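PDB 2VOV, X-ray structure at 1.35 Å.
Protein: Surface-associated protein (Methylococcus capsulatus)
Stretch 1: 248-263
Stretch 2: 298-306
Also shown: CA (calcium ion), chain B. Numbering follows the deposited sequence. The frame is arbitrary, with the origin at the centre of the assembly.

Stretch 1 248-263: GYDADKYVASKKLIMH
Stretch 2, residues 298-306: NVLEVDDWS

What fills the apolar centre of this contact? Ile261 (chi1 -58°, m; chi2 -171°, t) lies against the indole of Trp305, whose CA-to-CB bond points toward the first stretch with chi1 at 62° (p) and chi2 at -75°. Ile261 CG1 sits over one face of the ring, 3.7 Å from the centroid of its five-membered part and 13° off the ring normal, so the carbon lies almost directly above the ring, a CH-pi contact. Ile261 CD1 is 3.9 Å from Leu300 CD2 (Leu300 chi1 t, chi2 p) and 4.1 Å from Val302 CG1 (Val302 chi1 m). A second cluster gathers at Val299 (chi1 t), whose CA-to-CB bond points toward the first stretch: its CG1 is 3.9 Å from Leu260 CB, while its CG2 lies 3.9 Å from Met262 CE and 4.1 Å from Tyr249 CB. Met262, with chi angles of 175°, 52° and 55°, curls its methyl end back to reach it.

How do the backbones hold these side chains in place? The chains run antiparallel, Lys259 facing Val302 (CA to CA 5.5 Å) and Leu260 facing Glu301 (CA to CA 4.4 Å). The wider pair is hydrogen-bonded both ways, Lys259 N to Val302 O at 2.8 Å and Val302 N to Lys259 O at 2.9 Å; the narrower pair is non-hydrogen-bonded. Ile261 N then donates to Leu300 O at 2.8 Å, almost linearly. Phi/psi values of -140°/161° at Lys259, -99°/143° at Leu260, -103°/138° at Glu301 and -149°/162° at Val302 keep the backbone extended. Lys259 and Val302 place their side chains on one face of the sheet, Leu260 and Glu301 on the other. Two waters bridge the stretches: one ties Leu260 O to the indole Trp305 NE1, donating to the first and accepting from the second, and the other joins Ile261 O to Leu300 N in the same sense.

How is the buried carboxylate of Glu301 satisfied? Its extended side chain (chi1 -180°, chi2 175°, chi3 -25°) delivers both oxygens to backbone amides: Tyr254 N donates to Glu301 OE1 and Val255 N to Glu301 OE2, each at 2.8 Å. OE1 has a further hydrogen bond elsewhere in the structure. The charge is thus met by N-H groups just where the chain enters the type I turn from Val255 to Lys258, closed by Lys258 N to Val255 O at 3.1 Å.

What finishes the polar edge? Lys258 (m, t, t, m) has a CA-to-CB bond that points toward the second stretch, and its NZ forms a salt bridge with Asp303 OD1 at 2.8 Å. Lys259 (p, t, p, t) makes a longer one, NZ to Asp304 OD1 at 3.2 Å, while its CD lies at the Trp305 ring edge, 3.9 Å from CD1. One water donates to both Ser257 O and Asp303 O, and another links Ser257 OG to Asp303 OD1. Farther out, calcium is bound by Asp250 OD1 at 2.4 Å and Asp252 OD2 at 2.3 Å, with a water and ligands from elsewhere in the structure.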

ATOM      1  N   GLY A 248       2.466   6.259   6.240  1.00 10.73           N
ATOM      2  CA  GLY A 248       1.799   7.087   7.234  1.00 10.80           C
ATOM      3  C   GLY A 248       0.307   6.918   7.110  1.00 10.28           C
ATOM      4  O   GLY A 248      -0.188   6.417   6.100  1.00 10.42           O
ATOM      5  N   TYR A 249      -0.428   7.347   8.130  1.00 10.38           N
ATOM      6  CA  TYR A 249      -1.894   7.284   8.068  1.00 10.60           C
ATOM      7  C   TYR A 249      -2.516   8.443   8.852  1.00 10.45           C
ATOM      8  O   TYR A 249      -1.921   8.985   9.787  1.00 10.54           O
ATOM      9  CB  TYR A 249      -2.434   5.934   8.581  1.00 13.57           C
ATOM     10  CG  TYR A 249      -2.210   5.759  10.063  1.00  5.87           C
ATOM     11  CD1 TYR A 249      -3.193   6.095  10.977  1.00  9.87           C
ATOM     12  CD2 TYR A 249      -0.997   5.278  10.542  1.00  9.36           C
ATOM     13  CE1 TYR A 249      -2.973   5.963  12.325  1.00 12.01           C
ATOM     14  CE2 TYR A 249      -0.760   5.157  11.900  1.00 10.60           C
ATOM     15  CZ  TYR A 249      -1.756   5.493  12.782  1.00  7.93           C
ATOM     16  OH  TYR A 249      -1.536   5.368  14.140  1.00 13.35           O
ATOM     17  N   ASP A 250      -3.736   8.794   8.472  1.00 10.50           N
ATOM     18  CA  ASP A 250      -4.509   9.818   9.158  1.00 10.93           C
ATOM     19  C   ASP A 250      -4.915   9.307  10.530  1.00 11.46           C
ATOM     20  O   ASP A 250      -5.728   8.403  10.642  1.00 11.24           O
ATOM     21  CB  ASP A 250      -5.766  10.120   8.344  1.00 10.81           C
ATOM     22  CG  ASP A 250      -6.759  10.999   9.087  1.00 10.90           C
ATOM     23  OD1 ASP A 250      -6.319  11.939   9.780  1.00 10.84           O
ATOM     24  OD2 ASP A 250      -7.972  10.743   8.990  1.00  9.54           O
ATOM     25  N   ALA A 251      -4.357   9.908  11.576  1.00 11.60           N
ATOM     26  CA  ALA A 251      -4.618   9.466  12.948  1.00 12.05           C
ATOM     27  C   ALA A 251      -5.602  10.382  13.683  1.00 12.47           C
ATOM     28  O   ALA A 251      -5.844  10.201  14.874  1.00 13.23           O
ATOM     29  CB  ALA A 251      -3.301   9.362  13.719  1.00 12.34           C
ATOM     30  N   ASP A 252      -6.166  11.360  12.979  1.00 12.10           N
ATOM     31  CA  ASP A 252      -7.125  12.281  13.596  1.00 11.90           C
ATOM     32  C   ASP A 252      -8.497  11.648  13.613  1.00 12.45           C
ATOM     33  O   ASP A 252      -9.090  11.408  12.561  1.00 12.04           O
ATOM     34  CB  ASP A 252      -7.175  13.592  12.819  1.00 10.78           C
ATOM     35  CG  ASP A 252      -5.849  14.285  12.793  1.00 12.41           C
ATOM     36  OD1 ASP A 252      -5.406  14.729  13.867  1.00 10.75           O
ATOM     37  OD2 ASP A 252      -5.238  14.378  11.714  1.00 11.21           O
ATOM     38  N   LYS A 253      -9.001  11.354  14.805  1.00 12.78           N
ATOM     39  CA  LYS A 253     -10.268  10.653  14.931  1.00 13.33           C
ATOM     40  C   LYS A 253     -11.450  11.579  14.699  1.00 13.34           C
ATOM     41  O   LYS A 253     -11.394  12.770  15.020  1.00 13.71           O
ATOM     42  CB  LYS A 253     -10.368  10.028  16.314  1.00 12.39           C
ATOM     43  CG  LYS A 253      -9.461   8.827  16.476  1.00 15.88           C
ATOM     44  CD  LYS A 253      -9.659   8.185  17.822  1.00  9.77           C
ATOM     45  CE  LYS A 253      -9.235   9.140  18.908  1.00 40.13           C
ATOM     46  NZ  LYS A 253      -9.144   8.433  20.222  1.00  9.04           N
ATOM     47  N   TYR A 254     -12.521  11.031  14.139  1.00 12.92           N
ATOM     48  CA  TYR A 254     -13.766  11.783  14.031  1.00 12.82           C
ATOM     49  C   TYR A 254     -14.378  12.021  15.404  1.00 14.19           C
ATOM     50  O   TYR A 254     -14.967  13.077  15.643  1.00 14.38           O
ATOM     51  CB  TYR A 254     -14.779  11.035  13.167  1.00 20.51           C
ATOM     52  CG  TYR A 254     -14.399  10.920  11.703  1.00  7.57           C
ATOM     53  CD1 TYR A 254     -14.643  11.969  10.817  1.00 11.56           C
ATOM     54  CD2 TYR A 254     -13.823   9.745  11.203  1.00 10.96           C
ATOM     55  CE1 TYR A 254     -14.327  11.858   9.476  1.00 11.45           C
ATOM     56  CE2 TYR A 254     -13.505   9.629   9.856  1.00 11.28           C
ATOM     57  CZ  TYR A 254     -13.743  10.695   9.009  1.00  6.74           C
ATOM     58  OH  TYR A 254     -13.430  10.586   7.674  1.00 11.96           O
ATOM     59  N   VAL A 255     -14.271  11.028  16.281  1.00 13.98           N
ATOM     60  CA  VAL A 255     -14.866  11.084  17.614  1.00 14.99           C
ATOM     61  C   VAL A 255     -13.788  10.726  18.624  1.00 15.18           C
ATOM     62  O   VAL A 255     -13.191   9.648  18.547  1.00 14.72           O
ATOM     63  CB  VAL A 255     -16.025  10.083  17.742  1.00 15.29           C
ATOM     64  CG1 VAL A 255     -16.632  10.125  19.150  1.00 15.77           C
ATOM     65  CG2 VAL A 255     -17.094  10.332  16.671  1.00 16.01           C
ATOM     66  N   ALA A 256     -13.537  11.625  19.575  1.00 15.83           N
ATOM     67  CA  ALA A 256     -12.375  11.490  20.452  1.00 16.56           C
ATOM     68  C   ALA A 256     -12.411  10.248  21.336  1.00 16.36           C
ATOM     69  O   ALA A 256     -11.363   9.699  21.679  1.00 16.81           O
ATOM     70  CB  ALA A 256     -12.193  12.751  21.308  1.00 16.81           C
ATOM     71  N   SER A 257     -13.612   9.799  21.686  1.00 16.52           N
ATOM     72  CA  SER A 257     -13.761   8.650  22.578  1.00 17.41           C
ATOM     73  C   SER A 257     -13.493   7.326  21.868  1.00 16.50           C
ATOM     74  O   SER A 257     -13.322   6.293  22.512  1.00 16.64           O
ATOM     75  CB  SER A 257     -15.164   8.619  23.192  1.00 14.20           C
ATOM     76  OG  SER A 257     -16.142   8.292  22.222  1.00 19.61           O
ATOM     77  N   LYS A 258     -13.465   7.350  20.540  1.00 15.79           N
ATOM     78  CA  LYS A 258     -13.322   6.114  19.775  1.00 14.58           C
ATOM     79  C   LYS A 258     -11.862   5.692  19.666  1.00 14.66           C
ATOM     80  O   LYS A 258     -10.975   6.300  20.280  1.00 14.73           O
ATOM     81  CB  LYS A 258     -13.989   6.260  18.397  1.00 14.39           C
ATOM     82  CG  LYS A 258     -15.510   6.369  18.495  1.00 12.55           C
ATOM     83  CD  LYS A 258     -16.157   6.427  17.116  1.00 12.50           C
ATOM     84  CE  LYS A 258     -17.655   6.645  17.209  1.00  8.38           C
ATOM     85  NZ  LYS A 258     -18.396   5.431  17.602  1.00 12.75           N
ATOM     86  N   LYS A 259     -11.617   4.634  18.902  1.00 13.85           N
ATOM     87  CA  LYS A 259     -10.262   4.154  18.697  1.00 18.58           C
ATOM     88  C   LYS A 259     -10.110   3.730  17.243  1.00 14.02           C
ATOM     89  O   LYS A 259     -11.098   3.486  16.547  1.00 13.24           O
ATOM     90  CB  LYS A 259      -9.961   2.982  19.632  1.00 12.20           C
ATOM     91  CG  LYS A 259     -10.772   1.737  19.353  1.00 29.09           C
ATOM     92  CD  LYS A 259     -10.466   0.628  20.372  1.00  6.76           C
ATOM     93  CE  LYS A 259     -11.020   0.933  21.735  1.00 16.76           C
ATOM     94  NZ  LYS A 259     -10.850  -0.224  22.675  1.00 39.84           N
ATOM     95  N   LEU A 260      -8.864   3.645  16.796  1.00 13.24           N
ATOM     96  CA  LEU A 260      -8.576   3.200  15.442  1.00 12.83           C
ATOM     97  C   LEU A 260      -8.188   1.729  15.465  1.00 12.83           C
ATOM     98  O   LEU A 260      -7.520   1.274  16.399  1.00 12.98           O
ATOM     99  CB  LEU A 260      -7.438   4.028  14.841  1.00 12.73           C
ATOM    100  CG  LEU A 260      -7.689   5.532  14.684  1.00 10.36           C
ATOM    101  CD1 LEU A 260      -6.517   6.229  13.976  1.00 14.69           C
ATOM    102  CD2 LEU A 260      -9.007   5.791  13.956  1.00 13.09           C
ATOM    103  N   ILE A 261      -8.608   0.989  14.445  1.00 12.04           N
ATOM    104  CA  ILE A 261      -8.094  -0.361  14.256  1.00 11.94           C
ATOM    105  C   ILE A 261      -6.666  -0.222  13.741  1.00 12.24           C
ATOM    106  O   ILE A 261      -6.425   0.003  12.544  1.00 11.45           O
ATOM    107  CB  ILE A 261      -8.980  -1.188  13.324  1.00 11.81           C
ATOM    108  CG1 ILE A 261     -10.406  -1.251  13.892  1.00  8.81           C
ATOM    109  CG2 ILE A 261      -8.395  -2.587  13.148  1.00 11.89           C
ATOM    110  CD1 ILE A 261     -11.334  -2.223  13.189  1.00 13.33           C
ATOM    111  N   MET A 262      -5.726  -0.313  14.681  1.00 12.68           N
ATOM    112  CA  MET A 262      -4.347   0.074  14.457  1.00 13.62           C
ATOM    113  C   MET A 262      -3.520  -0.549  15.580  1.00 14.56           C
ATOM    114  O   MET A 262      -4.024  -0.742  16.687  1.00 14.58           O
ATOM    115  CB  MET A 262      -4.244   1.611  14.487  1.00 13.61           C
ATOM    116  CG  MET A 262      -2.828   2.190  14.395  1.00 13.80           C
ATOM    117  SD  MET A 262      -1.832   1.569  13.014  1.00 12.92           S
ATOM    118  CE  MET A 262      -2.891   1.923  11.603  1.00 13.90           C
ATOM    119  N   HIS A 263      -2.262  -0.871  15.292  1.00 14.66           N
ATOM    120  CA  HIS A 263      -1.385  -1.467  16.299  1.00 15.19           C
ATOM    121  C   HIS A 263      -1.136  -0.481  17.436  1.00 16.50           C
ATOM    122  O   HIS A 263      -0.986   0.709  17.192  1.00 16.04           O
ATOM    123  CB  HIS A 263      -0.053  -1.878  15.672  1.00 16.15           C
ATOM    124  CG  HIS A 263       0.716  -2.876  16.489  1.00  8.75           C
ATOM    125  ND1 HIS A 263       1.618  -2.510  17.473  1.00 13.68           N
ATOM    126  CD2 HIS A 263       0.708  -4.229  16.470  1.00 14.64           C
ATOM    127  CE1 HIS A 263       2.135  -3.598  18.018  1.00 18.06           C
ATOM    128  NE2 HIS A 263       1.593  -4.653  17.435  1.00 10.01           N
ATOM    129  N   ASN A 298      -7.285   2.132   3.847  1.00  8.63           N
ATOM    130  CA  ASN A 298      -8.030   2.792   4.922  1.00  8.88           C
ATOM    131  C   ASN A 298      -7.813   2.203   6.313  1.00  8.94           C
ATOM    132  O   ASN A 298      -7.636   0.991   6.467  1.00  9.08           O
ATOM    133  CB  ASN A 298      -9.530   2.727   4.641  1.00  8.95           C
ATOM    134  CG  ASN A 298     -10.296   3.760   5.433  1.00  9.44           C
ATOM    135  OD1 ASN A 298     -11.184   3.441   6.238  1.00 10.92           O
ATOM    136  ND2 ASN A 298      -9.942   5.010   5.222  1.00  7.36           N
ATOM    137  N   VAL A 299      -7.865   3.079   7.314  1.00  9.10           N
ATOM    138  CA  VAL A 299      -7.891   2.690   8.727  1.00  9.79           C
ATOM    139  C   VAL A 299      -9.288   2.976   9.297  1.00  9.80           C
ATOM    140  O   VAL A 299      -9.821   4.080   9.142  1.00  9.81           O
ATOM    141  CB  VAL A 299      -6.824   3.475   9.515  1.00  9.25           C
ATOM    142  CG1 VAL A 299      -6.905   3.170  11.023  1.00 10.60           C
ATOM    143  CG2 VAL A 299      -5.408   3.185   8.966  1.00  9.86           C
ATOM    144  N   LEU A 300      -9.882   1.980   9.954  1.00 10.33           N
ATOM    145  CA  LEU A 300     -11.249   2.119  10.450  1.00 10.59           C
ATOM    146  C   LEU A 300     -11.290   2.618  11.895  1.00 10.59           C
ATOM    147  O   LEU A 300     -10.503   2.183  12.733  1.00 10.80           O
ATOM    148  CB  LEU A 300     -11.984   0.772  10.353  1.00 10.43           C
ATOM    149  CG  LEU A 300     -13.464   0.786  10.750  1.00 11.00           C
ATOM    150  CD1 LEU A 300     -14.299   1.642   9.790  1.00 12.19           C
ATOM    151  CD2 LEU A 300     -14.008  -0.625  10.841  1.00 11.25           C
ATOM    152  N   GLU A 301     -12.230   3.521  12.174  1.00 10.74           N
ATOM    153  CA  GLU A 301     -12.486   4.036  13.525  1.00 11.09           C
ATOM    154  C   GLU A 301     -13.739   3.371  14.089  1.00 10.82           C
ATOM    155  O   GLU A 301     -14.743   3.211  13.383  1.00 10.21           O
ATOM    156  CB  GLU A 301     -12.693   5.556  13.482  1.00 10.49           C
ATOM    157  CG  GLU A 301     -12.963   6.218  14.837  1.00 10.75           C
ATOM    158  CD  GLU A 301     -13.027   7.724  14.720  1.00 10.74           C
ATOM    159  OE1 GLU A 301     -12.418   8.280  13.769  1.00 11.60           O
ATOM    160  OE2 GLU A 301     -13.690   8.352  15.581  1.00 12.50           O
ATOM    161  N   VAL A 302     -13.676   2.990  15.368  1.00 10.98           N
ATOM    162  CA  VAL A 302     -14.715   2.199  16.023  1.00 11.70           C
ATOM    163  C   VAL A 302     -14.791   2.554  17.510  1.00 11.99           C
ATOM    164  O   VAL A 302     -13.853   3.123  18.059  1.00 11.99           O
ATOM    165  CB  VAL A 302     -14.402   0.685  15.936  1.00 11.51           C
ATOM    166  CG1 VAL A 302     -14.380   0.216  14.491  1.00 11.46           C
ATOM    167  CG2 VAL A 302     -13.057   0.361  16.599  1.00 11.55           C
ATOM    168  N   ASP A 303     -15.900   2.209  18.160  1.00 12.38           N
ATOM    169  CA  ASP A 303     -15.907   2.221  19.627  1.00 12.56           C
ATOM    170  C   ASP A 303     -14.981   1.132  20.156  1.00 12.87           C
ATOM    171  O   ASP A 303     -14.209   1.348  21.087  1.00 13.23           O
ATOM    172  CB  ASP A 303     -17.310   1.962  20.159  1.00 13.09           C
ATOM    173  CG  ASP A 303     -18.218   3.176  20.057  1.00  7.10           C
ATOM    174  OD1 ASP A 303     -17.705   4.322  20.061  1.00 12.85           O
ATOM    175  OD2 ASP A 303     -19.451   2.961  19.981  1.00 13.43           O
ATOM    176  N   ASP A 304     -15.079  -0.044  19.546  1.00 13.03           N
ATOM    177  CA  ASP A 304     -14.275  -1.191  19.950  1.00 12.92           C
ATOM    178  C   ASP A 304     -14.186  -2.184  18.803  1.00 13.28           C
ATOM    179  O   ASP A 304     -15.024  -2.182  17.901  1.00 12.31           O
ATOM    180  CB  ASP A 304     -14.888  -1.859  21.188  1.00 13.63           C
ATOM    181  CG  ASP A 304     -13.966  -2.884  21.831  1.00  7.98           C
ATOM    182  OD1 ASP A 304     -12.735  -2.659  21.808  1.00 14.36           O
ATOM    183  OD2 ASP A 304     -14.499  -3.893  22.349  1.00 12.84           O
ATOM    184  N   TRP A 305     -13.162  -3.035  18.846  1.00 13.68           N
ATOM    185  CA  TRP A 305     -13.006  -4.092  17.863  1.00 14.95           C
ATOM    186  C   TRP A 305     -12.309  -5.269  18.512  1.00 15.07           C
ATOM    187  O   TRP A 305     -11.627  -5.105  19.519  1.00 14.88           O
ATOM    188  CB  TRP A 305     -12.203  -3.608  16.655  1.00 12.17           C
ATOM    189  CG  TRP A 305     -10.783  -3.179  16.948  1.00 16.79           C
ATOM    190  CD1 TRP A 305     -10.376  -2.025  17.550  1.00  8.25           C
ATOM    191  CD2 TRP A 305      -9.581  -3.898  16.616  1.00  9.76           C
ATOM    192  NE1 TRP A 305      -8.999  -1.970  17.615  1.00 12.25           N
ATOM    193  CE2 TRP A 305      -8.486  -3.112  17.049  1.00  6.27           C
ATOM    194  CE3 TRP A 305      -9.325  -5.130  15.997  1.00  8.19           C
ATOM    195  CZ2 TRP A 305      -7.154  -3.522  16.880  1.00 17.55           C
ATOM    196  CZ3 TRP A 305      -7.995  -5.534  15.826  1.00 20.14           C
ATOM    197  CH2 TRP A 305      -6.933  -4.725  16.271  1.00 19.44           C
ATOM    198  N   SER A 306     -12.487  -6.447  17.924  1.00 15.02           N
ATOM    199  CA  SER A 306     -11.896  -7.656  18.479  1.00 16.65           C
ATOM    200  C   SER A 306     -11.749  -8.697  17.388  1.00 17.28           C
ATOM    201  O   SER A 306     -12.457  -8.660  16.385  1.00 16.57           O
ATOM    202  CB  SER A 306     -12.779  -8.200  19.611  1.00 13.34           C
ATOM    203  OG  SER A 306     -12.118  -9.234  20.328  1.00 20.31           O
TER
HETATM  204 CA    CA B1338      -5.647  14.183   9.427  1.00 11.30          CA
HETATM  205  O   HOH W   1     -13.271   3.512  22.418  1.00 25.01           O
HETATM  206  O   HOH W   2     -16.400   5.533  22.051  1.00 26.81           O
HETATM  207  O   HOH W   3      -7.362   0.064  18.868  1.00 20.30           O
HETATM  208  O   HOH W   4      -7.967  -0.382  10.142  1.00 10.14           O
HETATM  209  O   HOH W   5      -3.388  13.558   9.319  1.00 12.33           O